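Local coordinates for protein interleukin 22 (Danio rerio, PDB 4O6K) that probably acts as a secreted helical cytokine of the interleukin-10 family, signalling in immunity and tissue defence through class II cytokine receptors, at residues R53-Y58 / R85-L90; Y57-V62 / N78-L83; A11-L16 / Y136-C141; A17-T22 / K125-T130. One frame throughout, in Å; residues are numbered along the deposited sequence.

Contact 1 of 4, residues R53-Y58 / R85-L90; sequences RILKYY and RVEQEL
Leu55 and Glu87 run alongside each other in opposite directions, the leucine branch CD2 lying 3.9 Å from Glu87 CB. The same methyl reaches Val86 CG1, also at 3.9 Å, so one leucine tip touches two neighbouring residues of the facing helix. Leu55 gets there because its CG is anti to the backbone N (chi1 180°), which carries the branch across the gap. Glu87 likewise holds its CG anti to the backbone N, which lays CG on the backbone of segment 53-58, 3.7 Å from Lys56 CA; the bend at chi2 (-82°) then carries the carboxylate along the lysine chain. These are turns of helix 47-62 and helix 76-93, which pack antiparallel at -143° in the all-helical bundle of the interleukin-10 family; their short axes approach to 9.3 Å. The carboxylate crosses the Lys56 aliphatic chain, Glu87 OE2 standing 3.8 Å from Lys56 CD. Lys56 curls at chi4, and its ammonium NZ remains 4.6 Å from Glu87 OE2, near enough for the opposite charges probably to attract without a salt bridge. An alanine at Glu87 would keep the CB against Leu55 but would probably open a gap over Lys56 CA and leave the lysine charge without its nearby carboxylate. Leu55 also rests on Leu137 of helix 130-140 and on Leu83.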
loop_
_atom_site.group_PDB
_atom_site.type_symbol
_atom_site.label_atom_id
_atom_site.label_comp_id
_atom_site.label_asym_id
_atom_site.label_seq_id
_atom_site.Cartn_x
_atom_site.Cartn_y
_atom_site.Cartn_z
ATOM N N ARG A 53 7.668 -3.475 0.683
ATOM C CA ARG A 53 8.521 -2.633 -0.140
ATOM C C ARG A 53 7.644 -1.731 -1.001
ATOM O O ARG A 53 7.987 -0.579 -1.272
ATOM C CB ARG A 53 9.446 -3.484 -1.011
ATOM C CG ARG A 53 10.688 -2.745 -1.457
ATOM C CD ARG A 53 11.529 -2.480 -0.216
ATOM N NE ARG A 53 12.554 -1.461 -0.391
ATOM C CZ ARG A 53 13.689 -1.437 0.299
ATOM N NH1 ARG A 53 13.930 -2.377 1.205
ATOM N NH2 ARG A 53 14.580 -0.477 0.093
ATOM N N ILE A 54 6.514 -2.279 -1.441
ATOM C CA ILE A 54 5.510 -1.515 -2.171
ATOM C C ILE A 54 4.886 -0.458 -1.260
ATOM O O ILE A 54 4.602 0.663 -1.689
ATOM C CB ILE A 54 4.407 -2.438 -2.736
ATOM C CG1 ILE A 54 4.993 -3.384 -3.788
ATOM C CG2 ILE A 54 3.269 -1.625 -3.335
ATOM C CD1 ILE A 54 3.998 -4.396 -4.324
ATOM N N LEU A 55 4.696 -0.820 0.006
ATOM C CA LEU A 55 4.168 0.100 1.009
ATOM C C LEU A 55 5.106 1.291 1.163
ATOM O O LEU A 55 4.663 2.433 1.301
ATOM C CB LEU A 55 3.976 -0.607 2.351
ATOM C CG LEU A 55 3.426 0.272 3.476
ATOM C CD1 LEU A 55 2.077 0.857 3.085
ATOM C CD2 LEU A 55 3.320 -0.514 4.773
ATOM N N LYS A 56 6.406 1.004 1.148
ATOM C CA LYS A 56 7.441 2.031 1.214
ATOM C C LYS A 56 7.280 3.049 0.099
ATOM O O LYS A 56 7.339 4.259 0.326
ATOM C CB LYS A 56 8.827 1.394 1.104
ATOM C CG LYS A 56 9.985 2.378 1.137
ATOM C CD LYS A 56 11.301 1.629 1.289
ATOM C CE LYS A 56 12.482 2.584 1.327
ATOM N NZ LYS A 56 12.310 3.581 2.421
ATOM N N TYR A 57 7.068 2.540 -1.110
ATOM C CA TYR A 57 6.861 3.375 -2.284
ATOM C C TYR A 57 5.585 4.199 -2.151
ATOM O O TYR A 57 5.537 5.356 -2.569
ATOM C CB TYR A 57 6.816 2.518 -3.549
ATOM C CG TYR A 57 7.039 3.302 -4.821
ATOM C CD1 TYR A 57 8.324 3.552 -5.287
ATOM C CD2 TYR A 57 5.970 3.796 -5.554
ATOM C CE1 TYR A 57 8.539 4.268 -6.448
ATOM C CE2 TYR A 57 6.174 4.515 -6.718
ATOM C CZ TYR A 57 7.460 4.748 -7.161
ATOM O OH TYR A 57 7.672 5.463 -8.318
ATOM N N TYR A 58 4.554 3.587 -1.574
ATOM C CA TYR A 58 3.287 4.265 -1.316
ATOM C C TYR A 58 3.464 5.478 -0.410
ATOM O O TYR A 58 2.923 6.550 -0.679
ATOM C CB TYR A 58 2.282 3.297 -0.687
ATOM C CG TYR A 58 1.200 2.821 -1.629
ATOM C CD1 TYR A 58 1.456 1.836 -2.574
ATOM C CD2 TYR A 58 -0.081 3.354 -1.568
ATOM C CE1 TYR A 58 0.465 1.398 -3.434
ATOM C CE2 TYR A 58 -1.076 2.923 -2.423
ATOM C CZ TYR A 58 -0.799 1.946 -3.354
ATOM O OH TYR A 58 -1.788 1.516 -4.207
ATOM N N ARG A 85 4.891 3.823 10.015
ATOM C CA ARG A 85 5.228 3.045 11.201
ATOM C C ARG A 85 5.212 1.550 10.903
ATOM O O ARG A 85 6.102 0.815 11.328
ATOM C CB ARG A 85 4.266 3.369 12.347
ATOM C CG ARG A 85 4.401 4.787 12.882
ATOM C CD ARG A 85 3.534 5.005 14.111
ATOM N NE ARG A 85 3.607 6.381 14.592
ATOM C CZ ARG A 85 2.703 7.316 14.321
ATOM N NH1 ARG A 85 1.646 7.026 13.575
ATOM N NH2 ARG A 85 2.854 8.544 14.801
ATOM N N VAL A 86 4.191 1.107 10.176
ATOM C CA VAL A 86 4.090 -0.285 9.751
ATOM C C VAL A 86 5.282 -0.684 8.883
ATOM O O VAL A 86 5.930 -1.702 9.131
ATOM C CB VAL A 86 2.787 -0.541 8.968
ATOM C CG1 VAL A 86 2.779 -1.948 8.384
ATOM C CG2 VAL A 86 1.576 -0.318 9.863
ATOM N N GLU A 87 5.557 0.127 7.866
ATOM C CA GLU A 87 6.664 -0.113 6.945
ATOM C C GLU A 87 8.003 -0.208 7.672
ATOM O O GLU A 87 8.815 -1.085 7.376
ATOM C CB GLU A 87 6.711 0.990 5.882
ATOM C CG GLU A 87 7.622 0.700 4.695
ATOM C CD GLU A 87 9.080 1.004 4.985
ATOM O OE1 GLU A 87 9.348 2.019 5.661
ATOM O OE2 GLU A 87 9.954 0.230 4.540
ATOM N N GLN A 88 8.231 0.698 8.616
ATOM C CA GLN A 88 9.482 0.720 9.368
ATOM C C GLN A 88 9.688 -0.556 10.181
ATOM O O GLN A 88 10.791 -1.103 10.214
ATOM C CB GLN A 88 9.532 1.944 10.284
ATOM C CG GLN A 88 9.852 3.235 9.547
ATOM C CD GLN A 88 11.185 3.171 8.822
ATOM O OE1 GLN A 88 11.239 3.185 7.591
ATOM N NE2 GLN A 88 12.269 3.096 9.584
ATOM N N GLU A 89 8.632 -1.024 10.839
ATOM C CA GLU A 89 8.721 -2.256 11.618
ATOM C C GLU A 89 8.950 -3.469 10.723
ATOM O O GLU A 89 9.758 -4.342 11.044
ATOM C CB GLU A 89 7.458 -2.474 12.449
ATOM C CG GLU A 89 7.524 -3.726 13.316
ATOM C CD GLU A 89 6.383 -3.822 14.309
ATOM O OE1 GLU A 89 5.558 -2.887 14.363
ATOM O OE2 GLU A 89 6.317 -4.835 15.039
ATOM N N LEU A 90 8.238 -3.521 9.600
ATOM C CA LEU A 90 8.397 -4.623 8.659
ATOM C C LEU A 90 9.798 -4.642 8.060
ATOM O O LEU A 90 10.414 -5.698 7.946
ATOM C CB LEU A 90 7.349 -4.540 7.548
ATOM C CG LEU A 90 5.920 -4.878 7.967
ATOM C CD1 LEU A 90 4.979 -4.787 6.781
ATOM C CD2 LEU A 90 5.883 -6.270 8.577
#

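Contact 2 of 4, residues Y57-V62 / N78-L83; sequences YYVNHV and NVREGL
Leu83, whose CB packs against Val59, donates its backbone N to Val79 O at 2.7 Å, the shortest polar bond here and one internal to its own helix. Across the gap Val59 works with both of its methyls. CG1, anti to the backbone N (chi1 172°), meets Arg80 CG at 3.9 Å, while CG2 points to the other partner and comes 4.2 Å from Leu83 CB. The valine is thus straddled by two residues almost one helical turn apart. Helix 47-62 and helix 76-93 run side by side in the antiparallel pairing of the interleukin-10-type bundle, and here their CA atoms come closest at Val59 and Arg80, 5.9 Å apart. Arg80 meets the valine side chain at about a right angle and uses only its aliphatic part, with CD 3.8 Å from Val59 O. Its chain folds at chi3 (61°), and NH1 is hydrogen-bonded to Leu63 O, just beyond the segment 57-62; that bond anchors the charged end while CG packs on the valine methyl and CD lies by its carbonyl oxygen. Elsewhere on helix 47-62, His61 lies over the face of the Tyr57 ring, its ND1 3.4 Å from Tyr57 O in a weak bond. Tyr57 O also accepts His61 N, at 2.8 Å. Leu83 turns inward to touch Thr130 and Tyr134 of helix 130-140.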
loop_
_atom_site.group_PDB
_atom_site.type_symbol
_atom_site.label_atom_id
_atom_site.label_comp_id
_atom_site.label_asym_id
_atom_site.label_seq_id
_atom_site.Cartn_x
_atom_site.Cartn_y
_atom_site.Cartn_z
ATOM N N TYR A 57 7.068 2.540 -1.110
ATOM C CA TYR A 57 6.861 3.375 -2.284
ATOM C C TYR A 57 5.585 4.199 -2.151
ATOM O O TYR A 57 5.537 5.356 -2.569
ATOM C CB TYR A 57 6.816 2.518 -3.549
ATOM C CG TYR A 57 7.039 3.302 -4.821
ATOM C CD1 TYR A 57 8.324 3.552 -5.287
ATOM C CD2 TYR A 57 5.970 3.796 -5.554
ATOM C CE1 TYR A 57 8.539 4.268 -6.448
ATOM C CE2 TYR A 57 6.174 4.515 -6.718
ATOM C CZ TYR A 57 7.460 4.748 -7.161
ATOM O OH TYR A 57 7.672 5.463 -8.318
ATOM N N TYR A 58 4.554 3.587 -1.574
ATOM C CA TYR A 58 3.287 4.265 -1.316
ATOM C C TYR A 58 3.464 5.478 -0.410
ATOM O O TYR A 58 2.923 6.550 -0.679
ATOM C CB TYR A 58 2.282 3.297 -0.687
ATOM C CG TYR A 58 1.200 2.821 -1.629
ATOM C CD1 TYR A 58 1.456 1.836 -2.574
ATOM C CD2 TYR A 58 -0.081 3.354 -1.568
ATOM C CE1 TYR A 58 0.465 1.398 -3.434
ATOM C CE2 TYR A 58 -1.076 2.923 -2.423
ATOM C CZ TYR A 58 -0.799 1.946 -3.354
ATOM O OH TYR A 58 -1.788 1.516 -4.207
ATOM N N VAL A 59 4.221 5.298 0.667
ATOM C CA VAL A 59 4.450 6.364 1.635
ATOM C C VAL A 59 5.207 7.526 0.997
ATOM O O VAL A 59 4.902 8.692 1.247
ATOM C CB VAL A 59 5.235 5.843 2.859
ATOM C CG1 VAL A 59 5.641 6.992 3.771
ATOM C CG2 VAL A 59 4.404 4.823 3.624
ATOM N N ASN A 60 6.185 7.198 0.159
ATOM C CA ASN A 60 7.008 8.210 -0.494
ATOM C C ASN A 60 6.323 8.920 -1.662
ATOM O O ASN A 60 6.538 10.112 -1.873
ATOM C CB ASN A 60 8.318 7.582 -0.980
ATOM C CG ASN A 60 9.264 7.256 0.158
ATOM O OD1 ASN A 60 9.270 7.930 1.188
ATOM N ND2 ASN A 60 10.069 6.216 -0.021
ATOM N N HIS A 61 5.498 8.199 -2.416
ATOM C CA HIS A 61 4.959 8.745 -3.661
ATOM C C HIS A 61 3.447 8.946 -3.662
ATOM O O HIS A 61 2.961 10.034 -3.972
ATOM C CB HIS A 61 5.330 7.837 -4.837
ATOM C CG HIS A 61 6.785 7.857 -5.187
ATOM N ND1 HIS A 61 7.728 7.130 -4.493
ATOM C CD2 HIS A 61 7.456 8.507 -6.167
ATOM C CE1 HIS A 61 8.918 7.337 -5.026
ATOM N NE2 HIS A 61 8.782 8.168 -6.043
ATOM N N VAL A 62 2.703 7.899 -3.321
ATOM C CA VAL A 62 1.257 7.921 -3.500
ATOM C C VAL A 62 0.537 8.751 -2.439
ATOM O O VAL A 62 -0.378 9.513 -2.753
ATOM C CB VAL A 62 0.687 6.487 -3.486
ATOM C CG1 VAL A 62 -0.822 6.505 -3.649
ATOM C CG2 VAL A 62 1.334 5.653 -4.584
ATOM N N ASN A 78 -2.782 11.176 8.523
ATOM C CA ASN A 78 -2.770 10.194 9.599
ATOM C C ASN A 78 -2.546 8.782 9.073
ATOM O O ASN A 78 -1.860 7.978 9.703
ATOM C CB ASN A 78 -4.078 10.254 10.389
ATOM C CG ASN A 78 -3.953 9.644 11.771
ATOM O OD1 ASN A 78 -3.402 10.256 12.684
ATOM N ND2 ASN A 78 -4.465 8.428 11.929
ATOM N N VAL A 79 -3.133 8.485 7.917
ATOM C CA VAL A 79 -2.917 7.202 7.255
ATOM C C VAL A 79 -1.447 6.987 6.907
ATOM O O VAL A 79 -0.868 5.957 7.253
ATOM C CB VAL A 79 -3.764 7.081 5.974
ATOM C CG1 VAL A 79 -3.357 5.849 5.179
ATOM C CG2 VAL A 79 -5.244 7.035 6.323
ATOM N N ARG A 80 -0.847 7.969 6.236
ATOM C CA ARG A 80 0.554 7.886 5.828
ATOM C C ARG A 80 1.488 7.667 7.013
ATOM O O ARG A 80 2.397 6.837 6.950
ATOM C CB ARG A 80 0.968 9.148 5.066
ATOM C CG ARG A 80 2.401 9.104 4.550
ATOM C CD ARG A 80 2.844 10.431 3.943
ATOM N NE ARG A 80 2.822 11.529 4.905
ATOM C CZ ARG A 80 1.874 12.460 4.952
ATOM N NH1 ARG A 80 0.872 12.430 4.085
ATOM N NH2 ARG A 80 1.932 13.423 5.861
ATOM N N GLU A 81 1.262 8.412 8.088
ATOM C CA GLU A 81 2.086 8.294 9.287
ATOM C C GLU A 81 1.936 6.910 9.909
ATOM O O GLU A 81 2.914 6.315 10.363
ATOM C CB GLU A 81 1.724 9.381 10.301
ATOM C CG GLU A 81 2.139 10.779 9.872
ATOM C CD GLU A 81 1.665 11.854 10.828
ATOM O OE1 GLU A 81 1.414 11.532 12.010
ATOM O OE2 GLU A 81 1.547 13.021 10.401
ATOM N N GLY A 82 0.707 6.407 9.932
ATOM C CA GLY A 82 0.442 5.062 10.407
ATOM C C GLY A 82 1.102 4.017 9.526
ATOM O O GLY A 82 1.706 3.067 10.023
ATOM N N LEU A 83 0.986 4.197 8.214
ATOM C CA LEU A 83 1.576 3.271 7.253
ATOM C C LEU A 83 3.101 3.299 7.300
ATOM O O LEU A 83 3.750 2.278 7.080
ATOM C CB LEU A 83 1.089 3.577 5.835
ATOM C CG LEU A 83 -0.398 3.349 5.558
ATOM C CD1 LEU A 83 -0.642 3.137 4.078
ATOM C CD2 LEU A 83 -0.907 2.161 6.350
#

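Contact 3 of 4, residues A11-L16 / Y136-C141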
loop_
_atom_site.group_PDB
_atom_site.type_symbol
_atom_site.label_atom_id
_atom_site.label_comp_id
_atom_site.label_asym_id
_atom_site.label_seq_id
_atom_site.Cartn_x
_atom_site.Cartn_y
_atom_site.Cartn_z
ATOM N N ALA A 11 -9.622 1.332 13.291
ATOM C CA ALA A 11 -9.606 2.751 12.946
ATOM C C ALA A 11 -8.849 3.011 11.644
ATOM O O ALA A 11 -9.275 3.819 10.821
ATOM C CB ALA A 11 -8.999 3.563 14.080
ATOM N N THR A 12 -7.724 2.324 11.466
ATOM C CA THR A 12 -6.933 2.459 10.247
ATOM C C THR A 12 -7.676 1.901 9.040
ATOM O O THR A 12 -7.681 2.510 7.970
ATOM C CB THR A 12 -5.573 1.744 10.362
ATOM O OG1 THR A 12 -5.782 0.348 10.609
ATOM C CG2 THR A 12 -4.756 2.336 11.492
ATOM N N TRP A 13 -8.295 0.738 9.221
ATOM C CA TRP A 13 -9.098 0.115 8.174
ATOM C C TRP A 13 -10.202 1.048 7.683
ATOM O O TRP A 13 -10.401 1.208 6.479
ATOM C CB TRP A 13 -9.715 -1.191 8.678
ATOM C CG TRP A 13 -8.743 -2.332 8.763
ATOM C CD1 TRP A 13 -8.095 -2.774 9.881
ATOM C CD2 TRP A 13 -8.305 -3.171 7.688
ATOM N NE1 TRP A 13 -7.287 -3.840 9.568
ATOM C CE2 TRP A 13 -7.396 -4.103 8.229
ATOM C CE3 TRP A 13 -8.595 -3.228 6.320
ATOM C CZ2 TRP A 13 -6.775 -5.079 7.450
ATOM C CZ3 TRP A 13 -7.978 -4.197 5.549
ATOM C CH2 TRP A 13 -7.078 -5.109 6.116
ATOM N N ASN A 14 -10.922 1.652 8.624
ATOM C CA ASN A 14 -11.967 2.616 8.292
ATOM C C ASN A 14 -11.442 3.793 7.479
ATOM O O ASN A 14 -12.053 4.191 6.486
ATOM C CB ASN A 14 -12.642 3.133 9.560
ATOM C CG ASN A 14 -13.683 4.195 9.269
ATOM O OD1 ASN A 14 -14.743 3.906 8.713
ATOM N ND2 ASN A 14 -13.389 5.432 9.650
ATOM N N ASP A 15 -10.316 4.350 7.914
ATOM C CA ASP A 15 -9.685 5.463 7.213
ATOM C C ASP A 15 -9.322 5.080 5.782
ATOM O O ASP A 15 -9.499 5.870 4.856
ATOM C CB ASP A 15 -8.433 5.928 7.962
ATOM C CG ASP A 15 -8.761 6.752 9.191
ATOM O OD1 ASP A 15 -9.920 7.201 9.317
ATOM O OD2 ASP A 15 -7.858 6.952 10.030
ATOM N N LEU A 16 -8.810 3.865 5.614
ATOM C CA LEU A 16 -8.449 3.358 4.294
ATOM C C LEU A 16 -9.678 3.145 3.419
ATOM O O LEU A 16 -9.651 3.418 2.219
ATOM C CB LEU A 16 -7.659 2.057 4.425
ATOM C CG LEU A 16 -6.262 2.240 5.015
ATOM C CD1 LEU A 16 -5.636 0.902 5.323
ATOM C CD2 LEU A 16 -5.388 3.030 4.058
ATOM N N TYR A 136 -3.246 -7.271 1.850
ATOM C CA TYR A 136 -2.127 -8.138 1.494
ATOM C C TYR A 136 -1.149 -8.267 2.657
ATOM O O TYR A 136 -0.706 -9.365 2.995
ATOM C CB TYR A 136 -1.406 -7.607 0.254
ATOM C CG TYR A 136 -2.207 -7.733 -1.023
ATOM C CD1 TYR A 136 -3.404 -8.439 -1.050
ATOM C CD2 TYR A 136 -1.765 -7.147 -2.201
ATOM C CE1 TYR A 136 -4.138 -8.556 -2.215
ATOM C CE2 TYR A 136 -2.492 -7.259 -3.370
ATOM C CZ TYR A 136 -3.677 -7.965 -3.371
ATOM O OH TYR A 136 -4.404 -8.078 -4.533
ATOM N N LEU A 137 -0.817 -7.130 3.258
ATOM C CA LEU A 137 0.061 -7.087 4.420
ATOM C C LEU A 137 -0.543 -7.848 5.594
ATOM O O LEU A 137 0.139 -8.634 6.248
ATOM C CB LEU A 137 0.344 -5.639 4.819
ATOM C CG LEU A 137 1.160 -4.841 3.802
ATOM C CD1 LEU A 137 1.091 -3.354 4.102
ATOM C CD2 LEU A 137 2.601 -5.323 3.792
ATOM N N PHE A 138 -1.822 -7.603 5.857
ATOM C CA PHE A 138 -2.532 -8.263 6.950
ATOM C C PHE A 138 -2.401 -9.783 6.877
ATOM O O PHE A 138 -2.098 -10.433 7.872
ATOM C CB PHE A 138 -4.013 -7.865 6.937
ATOM C CG PHE A 138 -4.795 -8.361 8.125
ATOM C CD1 PHE A 138 -5.340 -9.636 8.134
ATOM C CD2 PHE A 138 -4.991 -7.548 9.229
ATOM C CE1 PHE A 138 -6.063 -10.090 9.220
ATOM C CE2 PHE A 138 -5.713 -7.999 10.318
ATOM C CZ PHE A 138 -6.249 -9.270 10.312
ATOM N N GLU A 139 -2.627 -10.343 5.694
ATOM C CA GLU A 139 -2.623 -11.792 5.532
ATOM C C GLU A 139 -1.216 -12.384 5.432
ATOM O O GLU A 139 -0.936 -13.424 6.025
ATOM C CB GLU A 139 -3.448 -12.187 4.305
ATOM C CG GLU A 139 -4.903 -11.765 4.414
ATOM C CD GLU A 139 -5.837 -12.649 3.616
ATOM O OE1 GLU A 139 -5.347 -13.522 2.871
ATOM O OE2 GLU A 139 -7.068 -12.474 3.743
ATOM N N SER A 140 -0.332 -11.722 4.693
ATOM C CA SER A 140 0.999 -12.265 4.445
ATOM C C SER A 140 1.966 -12.054 5.610
ATOM O O SER A 140 2.912 -12.827 5.783
ATOM C CB SER A 140 1.590 -11.652 3.175
ATOM O OG SER A 140 1.835 -10.265 3.332
ATOM N N CYS A 141 1.726 -11.017 6.408
ATOM C CA CYS A 141 2.591 -10.714 7.545
ATOM C C CYS A 141 2.121 -11.332 8.867
ATOM O O CYS A 141 2.425 -10.801 9.914
ATOM C CB CYS A 141 2.755 -9.201 7.731
ATOM S SG CYS A 141 3.368 -8.351 6.265
#
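The packing of the N-terminal helix 10-24 against the last helix, 130-140, in this helical cytokine includes an aromatic pair, Trp13 with Phe138. The indole brings its six-membered ring edge-on to the phenylalanine face in an offset edge-to-face arrangement, with ring centroids 5.7 Å apart and planes at 70°. Contact is made by one indole carbon: Trp13 CZ2 lies 3.5 Å from Phe138 CD2, and Phe138 CB stands in the indole plane at the same edge, 4.0 Å from CZ2. Phe138 has its CG anti to the backbone N (chi1 -173°), which swings its ring out to the tryptophan. The backbones stay well apart, the CA atoms of the two residues being 10.7 Å from each other. Trp13 NE1 is hydrogen-bonded to Leu7 O, and a second edge-to-face ring, Tyr134 of the same helix 130-140, helps fix the indole. Farther along, Ser140 OG binds Tyr136 O at 2.7 Å from above the carbonyl plane, on the face opposite Ser140 N; the next residue, Cys141, forms the disulfide with Cys48. With the indole N-H satisfied by Leu7, the pair across the helices rests on dispersion and the attraction of ring edge for ring face, and needs no polar partner.

Contact 4 of 4, residues A17-T22 / K125-T130; sequences AAMTDT and KAIGET
Apolar packing and a water-mediated link divide this contact between helix 10-24 and the end of helix 119-128. In the apolar part Met19 and Ile127 meet at about a right angle: the methyl Met19 CE presses on Ile127 CG2 at 3.5 Å, closer than usual for carbons. The thioether bends at chi3 (109°), which turns CE from the line of the chain toward the isoleucine branch, and SD stands 4.2 Å from the same CG2. Met75 and Ile76 also touch Met19.

The polar part centres on Thr20, whose hydroxyl faces both Leu16 O of its own helix and a water, so that its single proton is probably shared between them or alternates. The water bridges the segments, 3.0 Å from Thr20 OG1 and 3.0 Å from Ile127 O, to which it donates. Ile127 O is gripped three times, by the water, by Thr130 N and by Thr130 OG1 at 2.7 Å; the two threonine groups arrive from one face of the carbonyl plane. Thr20 OG1 also comes close to Gly128 O. Backbone closeness supplies the rest, Thr20 CA and Gly128 CA lying 4.1 Å apart. Such an intimate helix approach, set at the short break between helix 119-128 and helix 130-140, ties the start of this interleukin-10-type bundle to its C-terminal third.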
loop_
_atom_site.group_PDB
_atom_site.type_symbol
_atom_site.label_atom_id
_atom_site.label_comp_id
_atom_site.label_asym_id
_atom_site.label_seq_id
_atom_site.Cartn_x
_atom_site.Cartn_y
_atom_site.Cartn_z
ATOM N N ALA A 17 -10.750 2.648 4.026
ATOM C CA ALA A 17 -12.022 2.488 3.330
ATOM C C ALA A 17 -12.571 3.849 2.915
ATOM O O ALA A 17 -13.116 4.003 1.822
ATOM C CB ALA A 17 -13.022 1.753 4.205
ATOM N N ALA A 18 -12.488 4.795 3.824
ATOM C CA ALA A 18 -12.856 6.166 3.559
ATOM C C ALA A 18 -12.053 6.694 2.352
ATOM O O ALA A 18 -12.610 7.226 1.457
ATOM C CB ALA A 18 -12.685 7.027 4.802
ATOM N N MET A 19 -10.752 6.489 2.353
ATOM C CA MET A 19 -9.930 6.930 1.262
ATOM C C MET A 19 -10.381 6.339 -0.058
ATOM O O MET A 19 -10.491 7.038 -0.992
ATOM C CB MET A 19 -8.456 6.606 1.456
ATOM C CG MET A 19 -7.677 7.552 2.300
ATOM S SD MET A 19 -5.969 7.170 2.026
ATOM C CE MET A 19 -5.556 8.564 1.118
ATOM N N THR A 20 -10.636 5.053 -0.077
ATOM C CA THR A 20 -11.094 4.328 -1.233
ATOM C C THR A 20 -12.389 4.857 -1.802
ATOM O O THR A 20 -12.474 5.104 -2.951
ATOM C CB THR A 20 -11.206 2.809 -0.953
ATOM O OG1 THR A 20 -9.924 2.293 -0.646
ATOM C CG2 THR A 20 -11.719 2.102 -2.115
ATOM N N ASP A 21 -13.353 5.078 -0.940
ATOM C CA ASP A 21 -14.666 5.581 -1.328
ATOM C C ASP A 21 -14.552 6.948 -1.999
ATOM O O ASP A 21 -15.230 7.224 -2.988
ATOM C CB ASP A 21 -15.593 5.672 -0.114
ATOM C CG ASP A 21 -17.038 5.914 -0.502
ATOM O OD1 ASP A 21 -17.448 5.446 -1.585
ATOM O OD2 ASP A 21 -17.762 6.577 0.270
ATOM N N THR A 22 -13.675 7.785 -1.501
ATOM C CA THR A 22 -13.436 9.119 -2.026
ATOM C C THR A 22 -12.764 9.049 -3.394
ATOM O O THR A 22 -13.239 9.557 -4.312
ATOM C CB THR A 22 -12.571 9.971 -1.037
ATOM O OG1 THR A 22 -13.273 10.205 0.147
ATOM C CG2 THR A 22 -12.199 11.252 -1.600
ATOM N N LYS A 125 -5.994 6.738 -8.214
ATOM C CA LYS A 125 -6.186 5.316 -8.475
ATOM C C LYS A 125 -5.406 4.456 -7.485
ATOM O O LYS A 125 -5.953 3.523 -6.898
ATOM C CB LYS A 125 -5.775 4.976 -9.908
ATOM C CG LYS A 125 -6.104 3.552 -10.320
ATOM C CD LYS A 125 -5.776 3.309 -11.783
ATOM C CE LYS A 125 -6.283 1.953 -12.237
ATOM N NZ LYS A 125 -7.738 1.793 -11.968
ATOM N N ALA A 126 -4.127 4.775 -7.309
ATOM C CA ALA A 126 -3.276 4.054 -6.368
ATOM C C ALA A 126 -3.760 4.236 -4.931
ATOM O O ALA A 126 -3.720 3.299 -4.133
ATOM C CB ALA A 126 -1.833 4.510 -6.505
ATOM N N ILE A 127 -4.205 5.448 -4.611
ATOM C CA ILE A 127 -4.767 5.751 -3.297
ATOM C C ILE A 127 -5.949 4.839 -2.981
ATOM O O ILE A 127 -6.066 4.315 -1.871
ATOM C CB ILE A 127 -5.211 7.231 -3.208
ATOM C CG1 ILE A 127 -4.005 8.128 -2.922
ATOM C CG2 ILE A 127 -6.246 7.427 -2.117
ATOM C CD1 ILE A 127 -4.278 9.601 -3.125
ATOM N N GLY A 128 -6.810 4.634 -3.972
ATOM C CA GLY A 128 -7.957 3.760 -3.822
ATOM C C GLY A 128 -7.569 2.307 -3.625
ATOM O O GLY A 128 -8.363 1.503 -3.137
ATOM N N GLU A 129 -6.343 1.966 -4.009
ATOM C CA GLU A 129 -5.859 0.597 -3.893
ATOM C C GLU A 129 -5.099 0.349 -2.591
ATOM O O GLU A 129 -4.685 -0.775 -2.319
ATOM C CB GLU A 129 -4.960 0.259 -5.086
ATOM C CG GLU A 129 -5.665 0.333 -6.432
ATOM C CD GLU A 129 -4.789 -0.135 -7.576
ATOM O OE1 GLU A 129 -3.858 -0.928 -7.327
ATOM O OE2 GLU A 129 -5.028 0.288 -8.726
ATOM N N THR A 130 -4.931 1.394 -1.785
ATOM C CA THR A 130 -4.182 1.283 -0.535
ATOM C C THR A 130 -4.816 0.277 0.423
ATOM O O THR A 130 -4.116 -0.476 1.101
ATOM C CB THR A 130 -4.065 2.643 0.180
ATOM O OG1 THR A 130 -3.705 3.657 -0.766
ATOM C CG2 THR A 130 -3.013 2.581 1.274
HETATM O O HOH W 1 -7.155 2.838 0.489
#

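In the fold
Contacts 1 and 2 lie on the same two helices, 47-62 and 76-93, and share Tyr57 and Tyr58; contact 1 is buried, whereas contact 2 is partly so and edged by an arginine. Contacts 3 and 4 both start from helix 10-24, but reach helix 130-140 and helix 119-128, which follow each other in the chain. Contact 3 is a surface contact resting on two rings, while contact 4 mixes a tight apolar pair with a water bridge. The four are joined inside the bundle: Leu55 and Leu90 touch Leu137, Val79 touches Leu16, and Tyr58 OH probably hydrogen-bonds Ala126 O, linking contacts 1 and 2 to contact 4.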